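Local atomic coordinates of 4'-phospho-dehydrooxetanocin synthase (Bacillus megaterium, PDB entry 5UL3), a protein that uses cobalamin, a [4Fe-4S] cluster and S-adenosylmethionine to catalyse the oxidative ring contraction of dAMP to an oxetane aldehyde in oxetanocin A biosynthesis. Residues 248-252 against 253-257. Sequence-based numbering, arbitrary orientation.
With EDO (1,2-ethanediol), chain R.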
loop_
_atom_site.group_PDB
_atom_site.type_symbol
_atom_site.label_atom_id
_atom_site.label_comp_id
_atom_site.label_asym_id
_atom_site.label_seq_id
_atom_site.Cartn_x
_atom_site.Cartn_y
_atom_site.Cartn_z
ATOM N N LEU A 248 -24.110 -9.710 -3.281
ATOM C CA LEU A 248 -24.376 -9.866 -4.712
ATOM C C LEU A 248 -24.650 -11.323 -5.061
ATOM O O LEU A 248 -25.468 -11.609 -5.944
ATOM C CB LEU A 248 -23.202 -9.346 -5.529
ATOM C CG LEU A 248 -23.009 -7.829 -5.492
ATOM C CD1 LEU A 248 -21.791 -7.465 -6.303
ATOM C CD2 LEU A 248 -24.248 -7.144 -6.039
ATOM N N ILE A 249 -23.983 -12.243 -4.370
ATOM C CA ILE A 249 -24.233 -13.670 -4.558
ATOM C C ILE A 249 -25.635 -14.017 -4.080
ATOM O O ILE A 249 -26.372 -14.748 -4.748
ATOM C CB ILE A 249 -23.154 -14.488 -3.831
ATOM C CG1 ILE A 249 -21.802 -14.342 -4.549
ATOM C CG2 ILE A 249 -23.545 -15.957 -3.696
ATOM C CD1 ILE A 249 -20.624 -14.831 -3.721
ATOM N N LYS A 250 -26.037 -13.484 -2.924
ATOM C CA LYS A 250 -27.422 -13.673 -2.500
ATOM C C LYS A 250 -28.393 -13.083 -3.519
ATOM O O LYS A 250 -29.425 -13.693 -3.827
ATOM C CB LYS A 250 -27.644 -13.059 -1.114
ATOM C CG LYS A 250 -26.855 -13.757 -0.020
ATOM C CD LYS A 250 -26.887 -12.932 1.279
ATOM C CE LYS A 250 -27.990 -13.370 2.212
ATOM N NZ LYS A 250 -27.476 -14.377 3.193
ATOM N N MET A 251 -28.089 -11.895 -4.052
ATOM C CA MET A 251 -28.991 -11.299 -5.035
ATOM C C MET A 251 -29.085 -12.163 -6.291
ATOM O O MET A 251 -30.160 -12.284 -6.892
ATOM C CB MET A 251 -28.537 -9.890 -5.391
ATOM C CG MET A 251 -29.518 -9.154 -6.277
ATOM S SD MET A 251 -28.991 -7.484 -6.659
ATOM C CE MET A 251 -27.670 -7.783 -7.813
ATOM N N LEU A 252 -27.964 -12.772 -6.698
ATOM C CA LEU A 252 -27.976 -13.728 -7.802
ATOM C C LEU A 252 -29.007 -14.818 -7.589
ATOM O O LEU A 252 -29.650 -15.267 -8.545
ATOM C CB LEU A 252 -26.608 -14.379 -7.948
ATOM C CG LEU A 252 -25.629 -13.914 -8.995
ATOM C CD1 LEU A 252 -24.514 -14.956 -9.000
ATOM C CD2 LEU A 252 -26.313 -13.778 -10.357
ATOM N N LYS A 253 -29.145 -15.286 -6.346
ATOM C CA LYS A 253 -30.057 -16.356 -5.977
ATOM C C LYS A 253 -31.438 -15.836 -5.626
ATOM O O LYS A 253 -32.265 -16.608 -5.132
ATOM C CB LYS A 253 -29.507 -17.137 -4.788
ATOM C CG LYS A 253 -28.203 -17.888 -5.020
ATOM C CD LYS A 253 -27.646 -18.313 -3.658
ATOM C CE LYS A 253 -26.899 -19.631 -3.703
ATOM N NZ LYS A 253 -25.493 -19.476 -4.165
ATOM N N LYS A 254 -31.679 -14.542 -5.843
ATOM C CA LYS A 254 -32.977 -13.905 -5.607
ATOM C C LYS A 254 -33.334 -13.908 -4.129
ATOM O O LYS A 254 -34.513 -13.851 -3.764
ATOM C CB LYS A 254 -34.078 -14.568 -6.449
ATOM C CG LYS A 254 -33.721 -14.662 -7.941
ATOM C CD LYS A 254 -34.921 -15.010 -8.825
ATOM C CE LYS A 254 -35.346 -16.440 -8.633
ATOM N NZ LYS A 254 -34.299 -17.399 -9.098
ATOM N N GLU A 255 -32.311 -13.971 -3.270
ATOM C CA GLU A 255 -32.482 -13.991 -1.818
ATOM C C GLU A 255 -32.303 -12.610 -1.195
ATOM O O GLU A 255 -32.483 -12.462 0.018
ATOM C CB GLU A 255 -31.489 -14.967 -1.168
ATOM C CG GLU A 255 -31.580 -16.406 -1.622
ATOM C CD GLU A 255 -30.424 -17.261 -1.095
ATOM O OE1 GLU A 255 -29.511 -16.717 -0.430
ATOM O OE2 GLU A 255 -30.423 -18.481 -1.355
ATOM N N LEU A 256 -31.919 -11.617 -1.991
ATOM C CA LEU A 256 -31.813 -10.231 -1.572
ATOM C C LEU A 256 -32.244 -9.352 -2.731
ATOM O O LEU A 256 -32.000 -9.677 -3.895
ATOM C CB LEU A 256 -30.374 -9.830 -1.177
ATOM C CG LEU A 256 -29.790 -10.139 0.196
ATOM C CD1 LEU A 256 -28.502 -9.343 0.347
ATOM C CD2 LEU A 256 -30.765 -9.775 1.307
ATOM N N LYS A 257 -32.843 -8.215 -2.411
ATOM C CA LYS A 257 -33.066 -7.206 -3.431
ATOM C C LYS A 257 -31.845 -6.302 -3.536
ATOM O O LYS A 257 -31.025 -6.225 -2.620
ATOM C CB LYS A 257 -34.304 -6.360 -3.117
ATOM C CG LYS A 257 -35.534 -7.146 -2.706
ATOM C CD LYS A 257 -36.724 -6.200 -2.550
ATOM C CE LYS A 257 -37.898 -6.865 -1.856
ATOM N NZ LYS A 257 -37.632 -7.115 -0.410
HETATM C C1 EDO R . -29.711 -9.726 -10.399
HETATM O O1 EDO R . -29.295 -10.970 -10.976
HETATM C C2 EDO R . -31.204 -9.796 -10.091
HETATM O O2 EDO R . -31.518 -11.093 -9.560
HETATM O O HOH W 1 -29.656 -16.097 2.252
HETATM O O HOH W 2 -31.604 -16.895 -9.600
#
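K250 and L256 meet where helix 242-252 ends, and they illustrate how a Schellman motif joins a backbone cap to a side-chain contact. The aliphatic part of K250 slants across the leucine, its CB 3.9 Å from CG of L256 and its CD against CD1. With CG of K250 anti to its own carbonyl carbon (chi1 -65°), the lysine is carried across L256 before bending twice near its end. E255 crosses the same lysine at about a right angle: its carboxylate oxygen OE1 lies 4.0 Å from CG of K250, and a water joins OE1, to which it donates, with NZ of K250, whose proton it accepts. The two charged atoms, NZ of K250 and OE1 of E255, remain 4.8 Å apart.

The backbone sets this geometry. K254, with positive phi (66°), is the C-prime residue; E255 N bonds to K250 O at 3.0 Å, and K254 N bonds to M251 O at 2.9 Å. K253 lies side by side with I249, pointing the same way, NZ of K253 4.0 Å from CG2 of I249. M251 sets its CG 3.5 Å from the carbonyl O of L256, while L248 and L252 pack on strands 180-184 and 212-216 of the Rossmann fold that houses cobalamin.

The carbonyls of I249, K250 and M251 thus take turn amides, and L252 O is served by a water shared with NZ of K254, although L256 N is buried without a partner. Because water mediates the K250–E255 pairing, their attraction is probably modest; backbone bonds fix the turn, and the lysine's methylenes probably just rest on the leucine.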